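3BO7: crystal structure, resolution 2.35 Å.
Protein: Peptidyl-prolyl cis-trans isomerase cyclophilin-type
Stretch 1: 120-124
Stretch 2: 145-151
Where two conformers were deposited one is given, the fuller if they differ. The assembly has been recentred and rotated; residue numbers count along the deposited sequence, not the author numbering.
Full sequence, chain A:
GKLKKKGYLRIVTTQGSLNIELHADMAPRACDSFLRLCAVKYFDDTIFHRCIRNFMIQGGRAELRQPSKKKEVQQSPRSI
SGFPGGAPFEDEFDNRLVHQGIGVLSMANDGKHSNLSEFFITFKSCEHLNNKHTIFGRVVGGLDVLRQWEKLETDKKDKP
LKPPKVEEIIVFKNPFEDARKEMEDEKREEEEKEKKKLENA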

ATOM      1  N   PHE A 120       2.032   1.085   2.686  1.00 29.95           N
ATOM      2  CA  PHE A 120       2.703   0.012   3.406  1.00 30.19           C
ATOM      3  C   PHE A 120       1.721  -0.992   3.981  1.00 30.43           C
ATOM      4  O   PHE A 120       0.540  -0.696   4.191  1.00 30.24           O
ATOM      5  CB  PHE A 120       3.639   0.550   4.496  1.00 30.14           C
ATOM      6  CG  PHE A 120       2.973   1.405   5.540  1.00 29.57           C
ATOM      7  CD1 PHE A 120       2.768   0.914   6.826  1.00 30.82           C
ATOM      8  CD2 PHE A 120       2.604   2.714   5.262  1.00 29.12           C
ATOM      9  CE1 PHE A 120       2.184   1.712   7.814  1.00 30.36           C
ATOM     10  CE2 PHE A 120       2.017   3.512   6.233  1.00 28.80           C
ATOM     11  CZ  PHE A 120       1.814   3.013   7.519  1.00 29.52           C
ATOM     12  N   ILE A 121       2.220  -2.194   4.217  1.00 31.01           N
ATOM     13  CA  ILE A 121       1.447  -3.197   4.932  1.00 31.43           C
ATOM     14  C   ILE A 121       2.234  -3.596   6.168  1.00 32.08           C
ATOM     15  O   ILE A 121       3.432  -3.911   6.085  1.00 32.25           O
ATOM     16  CB  ILE A 121       1.099  -4.410   4.042  1.00 31.27           C
ATOM     17  CG1 ILE A 121       0.476  -3.929   2.723  1.00 31.21           C
ATOM     18  CG2 ILE A 121       0.138  -5.339   4.770  1.00 30.85           C
ATOM     19  CD1 ILE A 121       0.280  -4.997   1.676  1.00 29.89           C
ATOM     20  N   THR A 122       1.574  -3.555   7.319  1.00 33.11           N
ATOM     21  CA  THR A 122       2.250  -3.823   8.582  1.00 33.97           C
ATOM     22  C   THR A 122       2.591  -5.299   8.749  1.00 34.65           C
ATOM     23  O   THR A 122       1.833  -6.168   8.314  1.00 35.33           O
ATOM     24  CB  THR A 122       1.419  -3.358   9.800  1.00 34.10           C
ATOM     25  OG1 THR A 122       0.316  -4.253  10.015  1.00 35.01           O
ATOM     26  CG2 THR A 122       0.912  -1.931   9.603  1.00 33.55           C
ATOM     27  N   PHE A 123       3.736  -5.565   9.373  1.00 35.12           N
ATOM     28  CA  PHE A 123       4.062  -6.896   9.877  1.00 35.61           C
ATOM     29  C   PHE A 123       3.600  -7.036  11.336  1.00 36.30           C
ATOM     30  O   PHE A 123       3.248  -8.136  11.786  1.00 37.01           O
ATOM     31  CB  PHE A 123       5.571  -7.183   9.755  1.00 34.77           C
ATOM     32  CG  PHE A 123       6.073  -7.258   8.322  1.00 34.35           C
ATOM     33  CD1 PHE A 123       5.385  -7.993   7.354  1.00 33.11           C
ATOM     34  CD2 PHE A 123       7.251  -6.630   7.958  1.00 32.16           C
ATOM     35  CE1 PHE A 123       5.856  -8.072   6.042  1.00 32.44           C
ATOM     36  CE2 PHE A 123       7.731  -6.710   6.656  1.00 33.05           C
ATOM     37  CZ  PHE A 123       7.027  -7.427   5.694  1.00 32.94           C
ATOM     38  N   LYS A 124       3.618  -5.917  12.063  1.00 36.72           N
ATOM     39  CA  LYS A 124       3.118  -5.872  13.437  0.50 36.73           C
ATOM     40  C   LYS A 124       2.675  -4.464  13.806  1.00 36.62           C
ATOM     41  O   LYS A 124       2.808  -3.534  13.010  1.00 37.01           O
ATOM     42  CB  LYS A 124       4.158  -6.396  14.440  0.50 36.80           C
ATOM     43  CG  LYS A 124       3.588  -6.682  15.845  0.50 37.43           C
ATOM     44  CD  LYS A 124       2.286  -7.512  15.807  0.50 37.14           C
ATOM     45  CE  LYS A 124       1.474  -7.348  17.087  0.50 36.77           C
ATOM     46  NZ  LYS A 124       0.170  -8.060  17.008  0.50 36.49           N
ATOM     47  N   VAL A 145       2.037 -15.092   3.053  1.00 46.94           N
ATOM     48  CA  VAL A 145       2.897 -14.461   2.042  1.00 47.11           C
ATOM     49  C   VAL A 145       3.636 -13.279   2.688  1.00 47.38           C
ATOM     50  O   VAL A 145       4.840 -13.089   2.497  1.00 47.24           O
ATOM     51  CB  VAL A 145       2.077 -14.003   0.803  1.00 47.14           C
ATOM     52  CG1 VAL A 145       2.868 -13.013  -0.063  1.00 46.88           C
ATOM     53  CG2 VAL A 145       1.646 -15.205  -0.019  1.00 46.73           C
ATOM     54  N   LEU A 146       2.893 -12.512   3.481  1.00 47.72           N
ATOM     55  CA  LEU A 146       3.419 -11.368   4.214  1.00 47.76           C
ATOM     56  C   LEU A 146       4.512 -11.814   5.173  1.00 47.94           C
ATOM     57  O   LEU A 146       5.568 -11.188   5.241  1.00 48.00           O
ATOM     58  CB  LEU A 146       2.286 -10.695   4.983  1.00 47.59           C
ATOM     59  CG  LEU A 146       2.134  -9.176   4.973  1.00 47.78           C
ATOM     60  CD1 LEU A 146       2.282  -8.575   3.577  1.00 46.90           C
ATOM     61  CD2 LEU A 146       0.776  -8.818   5.584  1.00 47.74           C
ATOM     62  N   ARG A 147       4.259 -12.909   5.892  1.00 48.18           N
ATOM     63  CA  ARG A 147       5.232 -13.486   6.821  1.00 48.15           C
ATOM     64  C   ARG A 147       6.537 -13.948   6.147  1.00 47.94           C
ATOM     65  O   ARG A 147       7.597 -13.918   6.767  1.00 48.00           O
ATOM     66  CB  ARG A 147       4.600 -14.617   7.634  1.00 48.38           C
ATOM     67  CG  ARG A 147       3.629 -14.125   8.688  1.00 48.97           C
ATOM     68  CD  ARG A 147       3.041 -15.260   9.508  1.00 50.77           C
ATOM     69  NE  ARG A 147       1.993 -14.762  10.397  1.00 52.64           N
ATOM     70  CZ  ARG A 147       0.685 -14.854  10.158  1.00 53.86           C
ATOM     71  NH1 ARG A 147       0.230 -15.455   9.058  1.00 55.00           N
ATOM     72  NH2 ARG A 147      -0.176 -14.354  11.031  1.00 54.03           N
ATOM     73  N   GLN A 148       6.455 -14.350   4.882  1.00 47.85           N
ATOM     74  CA  GLN A 148       7.643 -14.692   4.100  1.00 47.74           C
ATOM     75  C   GLN A 148       8.384 -13.442   3.633  1.00 47.79           C
ATOM     76  O   GLN A 148       9.618 -13.428   3.581  1.00 48.00           O
ATOM     77  CB  GLN A 148       7.292 -15.582   2.896  1.00 47.72           C
ATOM     78  CG  GLN A 148       6.987 -17.041   3.244  1.00 48.60           C
ATOM     79  CD  GLN A 148       8.013 -17.657   4.202  0.50 48.02           C
ATOM     80  OE1 GLN A 148       9.203 -17.748   3.890  0.50 47.43           O
ATOM     81  NE2 GLN A 148       7.546 -18.073   5.374  0.50 47.23           N
ATOM     82  N   TRP A 149       7.632 -12.397   3.286  1.00 47.24           N
ATOM     83  CA  TRP A 149       8.229 -11.120   2.923  1.00 46.93           C
ATOM     84  C   TRP A 149       9.023 -10.527   4.072  1.00 46.95           C
ATOM     85  O   TRP A 149      10.044  -9.887   3.847  1.00 46.70           O
ATOM     86  CB  TRP A 149       7.172 -10.118   2.476  1.00 46.80           C
ATOM     87  CG  TRP A 149       6.526 -10.438   1.172  1.00 46.59           C
ATOM     88  CD1 TRP A 149       6.812 -11.485   0.334  1.00 46.28           C
ATOM     89  CD2 TRP A 149       5.505  -9.676   0.528  1.00 46.53           C
ATOM     90  NE1 TRP A 149       6.012 -11.430  -0.779  1.00 46.68           N
ATOM     91  CE2 TRP A 149       5.202 -10.327  -0.687  1.00 46.75           C
ATOM     92  CE3 TRP A 149       4.812  -8.507   0.862  1.00 46.21           C
ATOM     93  CZ2 TRP A 149       4.234  -9.846  -1.568  1.00 46.74           C
ATOM     94  CZ3 TRP A 149       3.851  -8.032  -0.015  1.00 46.56           C
ATOM     95  CH2 TRP A 149       3.572  -8.699  -1.216  1.00 46.68           C
ATOM     96  N   GLU A 150       8.542 -10.748   5.294  1.00 46.91           N
ATOM     97  CA  GLU A 150       9.175 -10.231   6.498  1.00 47.42           C
ATOM     98  C   GLU A 150      10.592 -10.797   6.689  1.00 48.11           C
ATOM     99  O   GLU A 150      11.425 -10.179   7.354  1.00 48.18           O
ATOM    100  CB  GLU A 150       8.297 -10.532   7.719  1.00 47.04           C
ATOM    101  CG  GLU A 150       8.780  -9.902   9.014  1.00 46.64           C
ATOM    102  CD  GLU A 150       7.801 -10.050  10.170  1.00 47.11           C
ATOM    103  OE1 GLU A 150       7.911  -9.263  11.133  1.00 46.31           O
ATOM    104  OE2 GLU A 150       6.922 -10.942  10.127  1.00 46.77           O
ATOM    105  N   LYS A 151      10.844 -11.960   6.083  1.00 48.85           N
ATOM    106  CA  LYS A 151      12.102 -12.702   6.218  1.00 49.65           C
ATOM    107  C   LYS A 151      13.093 -12.378   5.106  1.00 49.77           C
ATOM    108  O   LYS A 151      14.244 -12.824   5.149  1.00 49.95           O
ATOM    109  CB  LYS A 151      11.831 -14.212   6.236  1.00 49.53           C
ATOM    110  CG  LYS A 151      11.391 -14.732   7.586  1.00 50.86           C
ATOM    111  CD  LYS A 151      10.685 -16.078   7.459  1.00 52.56           C
ATOM    112  CE  LYS A 151      10.077 -16.505   8.795  1.00 52.83           C
ATOM    113  NZ  LYS A 151       8.794 -17.253   8.610  1.00 54.20           N
TER

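The contact is built around one aromatic ring. Phe123, just past the strand that ends at Thr122, points its CA-to-CB bond toward the helix and, with chi1 in m, lays its ring against Leu146, Trp149 and Glu150. Trp149 and Glu150 follow Leu146 by three and four residues, a spacing that brings all three to the same ring. The backbones come nearest here, with Phe123 CA 7.0 Å from Glu150 CA, where the strand's exit meets the C-terminal part of the second stretch. Leu146 supplies the branched aliphatic surface: its CG lies 4.0 Å from Phe123 CE1, and its CD2 reaches 3.6 Å to Ile121 CG2, so one leucine bridges strand and ring. Its CA-to-CB bond points sideways, and the end of the side chain closes the distance. Trp149 contributes mainly its near end, with CB 4.2 Å from Phe123 CZ.

Phe123 CE1 also approaches Leu146 O at 3.2 Å. Leu146 O already accepts a hydrogen bond from Glu150 N at 3.0 Å, so the ring covers a carbonyl that already has a donor.

At the polar edge, Glu150 is used first for its carbon: CB sits 3.7 Å from the Phe123 ring centroid, almost on the normal, a CH-pi contact over the face. Its extended t,t chain then carries OE1 to 3.4 Å from Phe123 CB, while that oxygen is hydrogen-bonded elsewhere in the structure. No hydrogen bond joins the stretches; what passes directly between them is van der Waals and CH-pi contact.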